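Local atomic coordinates of acetylene hydratase Ahy (Pelobacter acetylenicus, PDB entry 2E7Z), a protein that catalyses the hydration of acetylene to acetaldehyde, using a tungsten-bis(molybdopterin guanine dinucleotide) cofactor and a [4Fe-4S] cluster. Residues V453-V465 with N476-D490. Numbering follows the deposited sequence.
Sequences VLPGDHWLERPVV and NTSQQVVEPAGEAKD. With MGD (2-amino-5,6-dimercapto-7-methyl-3,7,8a,9-tetrahydro-8-oxa-1,3,9,10-tetraaza-anthracen-4-one guanosine dinucleotide), chain E.
Leu460 O takes two backbone N-H groups from the facing loop: Val482 N, 3.1 Å away, and Val481 N in a weak bond. The two segments are the outgoing and returning arms of an excursion that leaves strand 452-455 of the mixed sheet in this DMSO reductase family fold and runs on into helix 491-501. At the strand end Lys489 N donates to Pro455 O (3.0 Å), and Asp457 N donates to Lys489 O. Farther out, Val464 and Ser478 form an antiparallel hydrogen-bonded pair, with bonds both ways between their backbones.

Glu461 fills the middle. Its CG stands beside the backbone N (chi1 -56°) and the chain runs on extended, laying the carboxylate across Pro484, where CD comes 3.4 Å from Pro484 CA. OE1 accepts His458 N from above the carboxylate plane, while OE2 takes a weak bond from Ala485 N and salt bridges from Arg53 and Arg58. Shortened to an alanine, this residue would probably leave Arg53 and Arg58 without this acid partner and His458 N and Ala485 N without their acceptor.

The same bend carries part of a cofactor site. Arg462 grips guanine O6 of MGD through NH1, which is also hydrogen-bonded to Gln7 OE1, and through NH2 at 2.9 Å; NH2 also forms a salt bridge to Asp457 OD1, whose other oxygen pairs with Arg513. Gly456 passes the guanine so closely that a CB would clash with MGD N2. Between the arms, Ser478 OG, whose oxygen also meets Val5 N in a hydrogen bond, donates at 2.7 Å to a water that itself donates to Trp459 O and Arg462 O.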
ATOM      1  N   VAL A 453     -11.812 -12.094 -18.118  1.00  8.47           N
ATOM      2  CA  VAL A 453     -12.116 -11.600 -16.788  1.00  8.62           C
ATOM      3  C   VAL A 453     -12.558 -12.806 -15.986  1.00  8.79           C
ATOM      4  O   VAL A 453     -13.460 -13.544 -16.404  1.00  9.32           O
ATOM      5  CB  VAL A 453     -13.181 -10.507 -16.823  1.00  8.79           C
ATOM      6  CG1 VAL A 453     -13.509 -10.002 -15.391  1.00 10.18           C
ATOM      7  CG2 VAL A 453     -12.706  -9.339 -17.696  1.00  9.07           C
ATOM      8  N   LEU A 454     -11.883 -13.043 -14.866  1.00  8.27           N
ATOM      9  CA  LEU A 454     -12.110 -14.242 -14.062  1.00  8.30           C
ATOM     10  C   LEU A 454     -12.702 -13.854 -12.737  1.00  8.51           C
ATOM     11  O   LEU A 454     -12.231 -12.941 -12.108  1.00  8.32           O
ATOM     12  CB  LEU A 454     -10.822 -15.036 -13.863  1.00  8.43           C
ATOM     13  CG  LEU A 454     -10.161 -15.479 -15.162  1.00  9.40           C
ATOM     14  CD1 LEU A 454      -8.866 -16.184 -14.800  1.00 10.35           C
ATOM     15  CD2 LEU A 454     -11.061 -16.425 -15.929  1.00 10.16           C
ATOM     16  N   PRO A 455     -13.805 -14.514 -12.335  1.00  8.30           N
ATOM     17  CA  PRO A 455     -14.480 -14.116 -11.106  1.00  8.54           C
ATOM     18  C   PRO A 455     -13.841 -14.555  -9.806  1.00  8.57           C
ATOM     19  O   PRO A 455     -13.666 -15.753  -9.551  1.00  8.73           O
ATOM     20  CB  PRO A 455     -15.850 -14.790 -11.244  1.00  8.79           C
ATOM     21  CG  PRO A 455     -15.558 -16.043 -12.019  1.00  9.74           C
ATOM     22  CD  PRO A 455     -14.499 -15.620 -13.030  1.00  8.85           C
ATOM     23  N   GLY A 456     -13.519 -13.572  -8.981  1.00  7.73           N
ATOM     24  CA  GLY A 456     -12.954 -13.864  -7.676  1.00  7.56           C
ATOM     25  C   GLY A 456     -13.977 -14.031  -6.568  1.00  7.82           C
ATOM     26  O   GLY A 456     -15.053 -13.413  -6.609  1.00  8.65           O
ATOM     27  N   ASP A 457     -13.694 -14.891  -5.599  1.00  7.86           N
ATOM     28  CA  ASP A 457     -14.503 -14.963  -4.398  1.00  8.37           C
ATOM     29  C   ASP A 457     -14.414 -13.662  -3.587  1.00  9.10           C
ATOM     30  O   ASP A 457     -13.628 -12.767  -3.887  1.00  8.49           O
ATOM     31  CB  ASP A 457     -14.208 -16.224  -3.560  1.00  7.91           C
ATOM     32  CG  ASP A 457     -12.800 -16.277  -2.993  1.00  7.30           C
ATOM     33  OD1 ASP A 457     -12.041 -15.321  -3.158  1.00  8.61           O
ATOM     34  OD2 ASP A 457     -12.516 -17.316  -2.355  1.00  8.57           O
ATOM     35  N   HIS A 458     -15.262 -13.563  -2.570  1.00  8.51           N
ATOM     36  CA  HIS A 458     -15.380 -12.398  -1.726  1.00  8.36           C
ATOM     37  C   HIS A 458     -15.028 -12.797  -0.279  1.00  8.39           C
ATOM     38  O   HIS A 458     -15.068 -13.982   0.102  1.00  8.66           O
ATOM     39  CB  HIS A 458     -16.841 -11.903  -1.865  1.00  8.90           C
ATOM     40  CG  HIS A 458     -17.181 -10.712  -1.030  1.00 10.78           C
ATOM     41  ND1 HIS A 458     -17.511 -10.803   0.307  1.00 10.48           N
ATOM     42  CD2 HIS A 458     -17.237  -9.394  -1.349  1.00 10.11           C
ATOM     43  CE1 HIS A 458     -17.762  -9.590   0.773  1.00 10.32           C
ATOM     44  NE2 HIS A 458     -17.602  -8.716  -0.211  1.00  9.98           N
ATOM     45  N   TRP A 459     -14.657 -11.820   0.537  1.00  8.41           N
ATOM     46  CA  TRP A 459     -14.232 -12.125   1.903  1.00  8.41           C
ATOM     47  C   TRP A 459     -15.287 -12.808   2.787  1.00  8.59           C
ATOM     48  O   TRP A 459     -14.933 -13.406   3.795  1.00  9.00           O
ATOM     49  CB  TRP A 459     -13.628 -10.887   2.588  1.00  8.28           C
ATOM     50  CG  TRP A 459     -14.532  -9.731   2.879  1.00  8.08           C
ATOM     51  CD1 TRP A 459     -14.682  -8.602   2.122  1.00  9.04           C
ATOM     52  CD2 TRP A 459     -15.302  -9.522   4.076  1.00  8.39           C
ATOM     53  NE1 TRP A 459     -15.559  -7.721   2.762  1.00  9.58           N
ATOM     54  CE2 TRP A 459     -15.935  -8.266   3.961  1.00  9.78           C
ATOM     55  CE3 TRP A 459     -15.517 -10.280   5.237  1.00  9.58           C
ATOM     56  CZ2 TRP A 459     -16.764  -7.757   4.969  1.00  9.77           C
ATOM     57  CZ3 TRP A 459     -16.321  -9.762   6.230  1.00  9.94           C
ATOM     58  CH2 TRP A 459     -16.936  -8.522   6.087  1.00 10.64           C
ATOM     59  N   LEU A 460     -16.565 -12.703   2.437  1.00  9.14           N
ATOM     60  CA  LEU A 460     -17.623 -13.401   3.186  1.00  9.87           C
ATOM     61  C   LEU A 460     -17.778 -14.848   2.683  1.00 10.12           C
ATOM     62  O   LEU A 460     -18.664 -15.576   3.143  1.00 10.78           O
ATOM     63  CB  LEU A 460     -18.968 -12.628   3.082  1.00  9.65           C
ATOM     64  CG  LEU A 460     -19.007 -11.345   3.919  1.00 10.28           C
ATOM     65  CD1 LEU A 460     -20.238 -10.504   3.487  1.00 11.23           C
ATOM     66  CD2 LEU A 460     -19.076 -11.669   5.409  1.00 11.97           C
ATOM     67  N   GLU A 461     -16.922 -15.249   1.732  1.00  9.06           N
ATOM     68  CA  GLU A 461     -17.042 -16.545   1.074  1.00  9.02           C
ATOM     69  C   GLU A 461     -15.798 -17.408   1.221  1.00  8.73           C
ATOM     70  O   GLU A 461     -15.623 -18.393   0.474  1.00  9.21           O
ATOM     71  CB  GLU A 461     -17.318 -16.361  -0.421  1.00  9.27           C
ATOM     72  CG  GLU A 461     -18.556 -15.508  -0.737  1.00  9.84           C
ATOM     73  CD  GLU A 461     -18.661 -15.134  -2.212  1.00 10.42           C
ATOM     74  OE1 GLU A 461     -17.625 -15.157  -2.935  1.00  9.84           O
ATOM     75  OE2 GLU A 461     -19.792 -14.818  -2.639  1.00 10.87           O
ATOM     76  N   ARG A 462     -14.918 -17.070   2.164  1.00  8.27           N
ATOM     77  CA  ARG A 462     -13.650 -17.785   2.237  1.00  8.62           C
ATOM     78  C   ARG A 462     -13.052 -17.837   3.634  1.00  7.94           C
ATOM     79  O   ARG A 462     -13.158 -16.873   4.395  1.00  8.37           O
ATOM     80  CB  ARG A 462     -12.640 -17.141   1.271  1.00  7.54           C
ATOM     81  CG  ARG A 462     -12.257 -15.673   1.617  1.00  8.80           C
ATOM     82  CD  ARG A 462     -11.477 -15.065   0.470  1.00  7.58           C
ATOM     83  NE  ARG A 462     -11.122 -13.668   0.710  1.00  7.71           N
ATOM     84  CZ  ARG A 462     -11.177 -12.717  -0.229  1.00  7.40           C
ATOM     85  NH1 ARG A 462     -10.821 -11.475   0.064  1.00  7.80           N
ATOM     86  NH2 ARG A 462     -11.552 -13.017  -1.475  1.00  7.78           N
ATOM     87  N   PRO A 463     -12.362 -18.939   3.945  1.00  8.01           N
ATOM     88  CA  PRO A 463     -11.554 -18.957   5.166  1.00  8.00           C
ATOM     89  C   PRO A 463     -10.233 -18.233   4.896  1.00  7.63           C
ATOM     90  O   PRO A 463      -9.791 -18.186   3.742  1.00  7.90           O
ATOM     91  CB  PRO A 463     -11.278 -20.436   5.361  1.00  8.48           C
ATOM     92  CG  PRO A 463     -11.180 -20.978   3.961  1.00  8.30           C
ATOM     93  CD  PRO A 463     -12.205 -20.184   3.160  1.00  8.17           C
ATOM     94  N   VAL A 464      -9.612 -17.703   5.933  1.00  7.72           N
ATOM     95  CA  VAL A 464      -8.266 -17.125   5.814  1.00  7.69           C
ATOM     96  C   VAL A 464      -7.451 -17.424   7.059  1.00  7.55           C
ATOM     97  O   VAL A 464      -7.936 -17.260   8.180  1.00  8.30           O
ATOM     98  CB  VAL A 464      -8.313 -15.569   5.643  1.00  9.01           C
ATOM     99  CG1 VAL A 464      -6.892 -14.996   5.528  1.00  9.74           C
ATOM    100  CG2 VAL A 464      -9.116 -15.164   4.425  1.00  9.51           C
ATOM    101  N   VAL A 465      -6.217 -17.870   6.842  1.00  7.28           N
ATOM    102  CA  VAL A 465      -5.207 -17.842   7.888  1.00  8.13           C
ATOM    103  C   VAL A 465      -4.304 -16.648   7.619  1.00  7.29           C
ATOM    104  O   VAL A 465      -3.792 -16.485   6.514  1.00  7.54           O
ATOM    105  CB  VAL A 465      -4.365 -19.150   7.885  1.00  9.05           C
ATOM    106  CG1 VAL A 465      -3.082 -19.018   8.737  1.00  9.88           C
ATOM    107  CG2 VAL A 465      -5.212 -20.318   8.379  1.00  9.43           C
ATOM    108  N   ASN A 476      -4.897 -13.226  12.686  1.00 10.66           N
ATOM    109  CA  ASN A 476      -6.305 -13.483  13.024  1.00 11.17           C
ATOM    110  C   ASN A 476      -6.922 -14.492  12.070  1.00 10.65           C
ATOM    111  O   ASN A 476      -6.758 -14.389  10.860  1.00 12.38           O
ATOM    112  CB  ASN A 476      -7.124 -12.185  12.974  1.00 10.82           C
ATOM    113  CG  ASN A 476      -6.734 -11.205  14.073  1.00 12.31           C
ATOM    114  OD1 ASN A 476      -6.611 -10.000  13.842  1.00 14.23           O
ATOM    115  ND2 ASN A 476      -6.498 -11.725  15.256  1.00 12.53           N
ATOM    116  N   THR A 477      -7.643 -15.460  12.614  1.00  9.76           N
ATOM    117  CA  THR A 477      -8.398 -16.378  11.767  1.00  9.09           C
ATOM    118  C   THR A 477      -9.684 -15.737  11.236  1.00  8.99           C
ATOM    119  O   THR A 477     -10.298 -14.908  11.908  1.00  9.65           O
ATOM    120  CB  THR A 477      -8.733 -17.664  12.545  1.00  9.25           C
ATOM    121  OG1 THR A 477      -9.442 -17.300  13.743  1.00 10.10           O
ATOM    122  CG2 THR A 477      -7.459 -18.410  12.917  1.00  9.65           C
ATOM    123  N   SER A 478     -10.061 -16.142  10.027  1.00  8.83           N
ATOM    124  CA  SER A 478     -11.295 -15.726   9.400  1.00  8.68           C
ATOM    125  C   SER A 478     -12.097 -16.943   8.982  1.00  8.71           C
ATOM    126  O   SER A 478     -11.622 -17.759   8.201  1.00  7.69           O
ATOM    127  CB  SER A 478     -10.992 -14.878   8.175  1.00  7.96           C
ATOM    128  OG  SER A 478     -12.186 -14.271   7.739  1.00  8.61           O
ATOM    129  N   GLN A 479     -13.318 -17.063   9.489  1.00  8.56           N
ATOM    130  CA  GLN A 479     -14.184 -18.161   9.085  1.00  8.46           C
ATOM    131  C   GLN A 479     -14.902 -17.849   7.801  1.00  9.77           C
ATOM    132  O   GLN A 479     -15.251 -16.677   7.543  1.00  9.36           O
ATOM    133  CB  GLN A 479     -15.181 -18.451  10.201  1.00 10.02           C
ATOM    134  CG  GLN A 479     -14.527 -18.859  11.519  1.00 10.52           C
ATOM    135  CD  GLN A 479     -15.568 -19.288  12.514  1.00 10.76           C
ATOM    136  OE1 GLN A 479     -16.345 -18.476  13.007  1.00 12.26           O
ATOM    137  NE2 GLN A 479     -15.638 -20.583  12.754  1.00 13.15           N
ATOM    138  N   GLN A 480     -15.152 -18.904   7.020  1.00  9.37           N
ATOM    139  CA  GLN A 480     -15.986 -18.809   5.832  1.00  9.72           C
ATOM    140  C   GLN A 480     -17.468 -18.696   6.209  1.00 10.22           C
ATOM    141  O   GLN A 480     -17.982 -19.560   6.929  1.00 11.15           O
ATOM    142  CB  GLN A 480     -15.788 -20.043   4.990  1.00  9.55           C
ATOM    143  CG  GLN A 480     -16.477 -19.990   3.657  1.00 11.38           C
ATOM    144  CD  GLN A 480     -16.136 -21.152   2.760  1.00 14.16           C
ATOM    145  OE1 GLN A 480     -15.339 -22.027   3.122  1.00 15.49           O
ATOM    146  NE2 GLN A 480     -16.707 -21.155   1.572  1.00 14.72           N
ATOM    147  N   VAL A 481     -18.164 -17.680   5.702  1.00 10.42           N
ATOM    148  CA  VAL A 481     -19.582 -17.528   6.030  1.00 12.02           C
ATOM    149  C   VAL A 481     -20.479 -18.334   5.088  1.00 12.35           C
ATOM    150  O   VAL A 481     -21.380 -19.074   5.529  1.00 12.94           O
ATOM    151  CB  VAL A 481     -19.996 -16.040   6.102  1.00 12.25           C
ATOM    152  CG1 VAL A 481     -21.442 -15.932   6.570  1.00 13.16           C
ATOM    153  CG2 VAL A 481     -19.087 -15.288   7.063  1.00 12.54           C
ATOM    154  N   VAL A 482     -20.258 -18.177   3.788  1.00 11.79           N
ATOM    155  CA  VAL A 482     -21.040 -18.882   2.756  1.00 12.53           C
ATOM    156  C   VAL A 482     -20.133 -19.416   1.657  1.00 12.24           C
ATOM    157  O   VAL A 482     -18.959 -19.047   1.561  1.00 11.71           O
ATOM    158  CB  VAL A 482     -22.168 -17.986   2.119  1.00 12.02           C
ATOM    159  CG1 VAL A 482     -23.209 -17.533   3.150  1.00 15.58           C
ATOM    160  CG2 VAL A 482     -21.563 -16.781   1.388  1.00 13.75           C
ATOM    161  N   GLU A 483     -20.652 -20.315   0.840  1.00 12.93           N
ATOM    162  CA  GLU A 483     -19.961 -20.756  -0.359  1.00 13.99           C
ATOM    163  C   GLU A 483     -19.943 -19.592  -1.349  1.00 13.04           C
ATOM    164  O   GLU A 483     -20.866 -18.771  -1.360  1.00 13.70           O
ATOM    165  CB  GLU A 483     -20.700 -21.954  -0.978  1.00 15.39           C
ATOM    166  CG  GLU A 483     -20.579 -23.259  -0.168  1.00 20.11           C
ATOM    167  CD  GLU A 483     -19.167 -23.850  -0.125  1.00 26.79           C
ATOM    168  OE1 GLU A 483     -18.353 -23.592  -1.046  1.00 29.67           O
ATOM    169  OE2 GLU A 483     -18.872 -24.595   0.840  1.00 30.53           O
ATOM    170  N   PRO A 484     -18.908 -19.516  -2.197  1.00 12.48           N
ATOM    171  CA  PRO A 484     -18.901 -18.432  -3.181  1.00 12.11           C
ATOM    172  C   PRO A 484     -20.088 -18.487  -4.138  1.00 12.76           C
ATOM    173  O   PRO A 484     -20.528 -19.562  -4.558  1.00 13.88           O
ATOM    174  CB  PRO A 484     -17.597 -18.634  -3.955  1.00 12.80           C
ATOM    175  CG  PRO A 484     -16.970 -19.886  -3.449  1.00 15.09           C
ATOM    176  CD  PRO A 484     -17.707 -20.372  -2.254  1.00 12.76           C
ATOM    177  N   ALA A 485     -20.571 -17.312  -4.504  1.00 12.16           N
ATOM    178  CA  ALA A 485     -21.686 -17.211  -5.457  1.00 12.46           C
ATOM    179  C   ALA A 485     -21.255 -17.602  -6.866  1.00 12.96           C
ATOM    180  O   ALA A 485     -20.088 -17.467  -7.246  1.00 12.49           O
ATOM    181  CB  ALA A 485     -22.271 -15.817  -5.445  1.00 14.61           C
ATOM    182  N   GLY A 486     -22.204 -18.120  -7.642  1.00 13.08           N
ATOM    183  CA  GLY A 486     -21.987 -18.414  -9.053  1.00 12.84           C
ATOM    184  C   GLY A 486     -20.783 -19.313  -9.236  1.00 12.40           C
ATOM    185  O   GLY A 486     -20.620 -20.304  -8.505  1.00 13.65           O
ATOM    186  N   GLU A 487     -19.901 -18.939 -10.171  1.00 11.34           N
ATOM    187  CA  GLU A 487     -18.679 -19.683 -10.425  1.00 11.87           C
ATOM    188  C   GLU A 487     -17.463 -18.905  -9.923  1.00 10.60           C
ATOM    189  O   GLU A 487     -16.362 -19.079 -10.443  1.00 10.48           O
ATOM    190  CB  GLU A 487     -18.546 -19.998 -11.922  1.00 12.01           C
ATOM    191  CG  GLU A 487     -19.309 -21.247 -12.338  1.00 14.42           C
ATOM    192  CD  GLU A 487     -18.528 -22.500 -12.015  1.00 16.09           C
ATOM    193  OE1 GLU A 487     -17.523 -22.783 -12.715  1.00 15.96           O
ATOM    194  OE2 GLU A 487     -18.923 -23.199 -11.050  1.00 20.77           O
ATOM    195  N   ALA A 488     -17.648 -18.082  -8.892  1.00  9.94           N
ATOM    196  CA  ALA A 488     -16.468 -17.378  -8.317  1.00  9.47           C
ATOM    197  C   ALA A 488     -15.530 -18.393  -7.680  1.00 10.11           C
ATOM    198  O   ALA A 488     -15.962 -19.352  -7.047  1.00 10.06           O
ATOM    199  CB  ALA A 488     -16.950 -16.365  -7.313  1.00  9.83           C
ATOM    200  N   LYS A 489     -14.237 -18.192  -7.874  1.00  9.25           N
ATOM    201  CA  LYS A 489     -13.274 -19.144  -7.369  1.00  9.40           C
ATOM    202  C   LYS A 489     -12.190 -18.395  -6.623  1.00  8.53           C
ATOM    203  O   LYS A 489     -12.023 -17.197  -6.777  1.00  8.38           O
ATOM    204  CB  LYS A 489     -12.613 -19.944  -8.514  1.00 10.35           C
ATOM    205  CG  LYS A 489     -13.527 -20.728  -9.432  1.00 13.67           C
ATOM    206  CD  LYS A 489     -14.097 -21.946  -8.791  1.00 17.35           C
ATOM    207  CE  LYS A 489     -15.019 -22.686  -9.776  1.00 20.01           C
ATOM    208  NZ  LYS A 489     -15.861 -23.664  -9.056  1.00 24.83           N
ATOM    209  N   ASP A 490     -11.431 -19.157  -5.858  1.00  7.80           N
ATOM    210  CA  ASP A 490     -10.340 -18.580  -5.089  1.00  7.45           C
ATOM    211  C   ASP A 490      -9.041 -18.375  -5.876  1.00  7.23           C
ATOM    212  O   ASP A 490      -8.852 -18.968  -6.941  1.00  7.67           O
ATOM    213  CB  ASP A 490     -10.116 -19.399  -3.827  1.00  8.28           C
ATOM    214  CG  ASP A 490      -9.418 -20.691  -4.080  1.00  9.56           C
ATOM    215  OD1 ASP A 490      -8.186 -20.644  -4.200  1.00  9.48           O
ATOM    216  OD2 ASP A 490     -10.069 -21.754  -4.110  1.00 10.51           O
TER
HETATM  217  PB  MGD E 801      -7.620  -0.803  -6.408  1.00  8.87           P
HETATM  218  O1B MGD E 801      -6.647  -0.169  -7.371  1.00  9.55           O
HETATM  219  O2B MGD E 801      -8.925  -0.151  -6.135  1.00  9.31           O
HETATM  220  O3B MGD E 801      -6.950  -1.033  -4.969  1.00  8.26           O
HETATM  221  O3A MGD E 801      -4.522  -0.716  -4.407  1.00  9.36           O
HETATM  222  PA  MGD E 801      -5.652  -1.862  -4.511  1.00  8.69           P
HETATM  223  O1A MGD E 801      -6.009  -2.420  -3.166  1.00  8.74           O
HETATM  224  O2A MGD E 801      -5.188  -2.779  -5.603  1.00  7.94           O
HETATM  225  O5' MGD E 801      -7.878  -2.293  -6.968  1.00  8.04           O
HETATM  226  C5' MGD E 801      -8.406  -3.276  -6.094  1.00  8.87           C
HETATM  227  C4' MGD E 801      -9.233  -4.208  -6.956  1.00  6.98           C
HETATM  228  O4' MGD E 801      -9.522  -5.371  -6.165  1.00  7.65           O
HETATM  229  C3' MGD E 801     -10.610  -3.656  -7.313  1.00  7.56           C
HETATM  230  O3' MGD E 801     -10.759  -3.668  -8.742  1.00  8.76           O
HETATM  231  C2' MGD E 801     -11.642  -4.570  -6.619  1.00  7.85           C
HETATM  232  O2' MGD E 801     -12.872  -4.802  -7.333  1.00  9.39           O
HETATM  233  C1' MGD E 801     -10.850  -5.844  -6.490  1.00  7.69           C
HETATM  234  N9  MGD E 801     -11.206  -6.726  -5.368  1.00  7.75           N
HETATM  235  C8  MGD E 801     -11.555  -6.365  -4.109  1.00  8.18           C
HETATM  236  N7  MGD E 801     -11.710  -7.445  -3.327  1.00  8.46           N
HETATM  237  C5  MGD E 801     -11.382  -8.518  -4.080  1.00  7.74           C
HETATM  238  C6  MGD E 801     -11.314  -9.958  -3.897  1.00  7.81           C
HETATM  239  O6  MGD E 801     -11.584 -10.485  -2.797  1.00  7.80           O
HETATM  240  N1  MGD E 801     -10.908 -10.674  -4.959  1.00  7.29           N
HETATM  241  C2  MGD E 801     -10.664 -10.183  -6.169  1.00  7.44           C
HETATM  242  N2  MGD E 801     -10.260 -11.030  -7.159  1.00  7.98           N
HETATM  243  N3  MGD E 801     -10.714  -8.876  -6.411  1.00  7.44           N
HETATM  244  C4  MGD E 801     -11.055  -8.039  -5.410  1.00  7.54           C
HETATM  245  C10 MGD E 801      -4.430   0.019  -3.186  1.00 10.88           C
HETATM  246  C11 MGD E 801      -3.100   0.741  -3.213  1.00 10.61           C
HETATM  247  O11 MGD E 801      -3.211   1.712  -4.252  1.00  8.62           O
HETATM  248  C12 MGD E 801      -2.841   1.401  -1.881  1.00 11.01           C
HETATM  249  S12 MGD E 801      -2.933   0.439  -0.470  1.00 13.53           S
HETATM  250  C13 MGD E 801      -2.486   2.695  -1.808  1.00 11.18           C
HETATM  251  S13 MGD E 801      -2.309   3.505  -0.320  1.00 14.62           S
HETATM  252  C14 MGD E 801      -2.240   3.540  -3.020  1.00 10.51           C
HETATM  253  N15 MGD E 801      -3.274   4.545  -3.209  1.00 10.42           N
HETATM  254  C16 MGD E 801      -3.146   5.258  -4.365  1.00 10.39           C
HETATM  255  C17 MGD E 801      -3.550   6.662  -4.520  1.00 10.57           C
HETATM  256  O17 MGD E 801      -4.036   7.293  -3.555  1.00 11.93           O
HETATM  257  N18 MGD E 801      -3.366   7.238  -5.725  1.00 10.82           N
HETATM  258  C19 MGD E 801      -2.830   6.588  -6.788  1.00  9.48           C
HETATM  259  N19 MGD E 801      -2.679   7.218  -7.972  1.00 10.76           N
HETATM  260  N20 MGD E 801      -2.466   5.301  -6.718  1.00  9.83           N
HETATM  261  C21 MGD E 801      -2.585   4.621  -5.570  1.00 10.49           C
HETATM  262  N22 MGD E 801      -2.186   3.348  -5.513  1.00  9.47           N
HETATM  263  C23 MGD E 801      -2.124   2.633  -4.256  1.00 10.39           C
HETATM  264  O   HOH W   1     -12.563 -14.306   5.066  1.00  8.29           O
HETATM  265  O   HOH W   2     -16.095 -15.599   5.106  1.00 10.57           O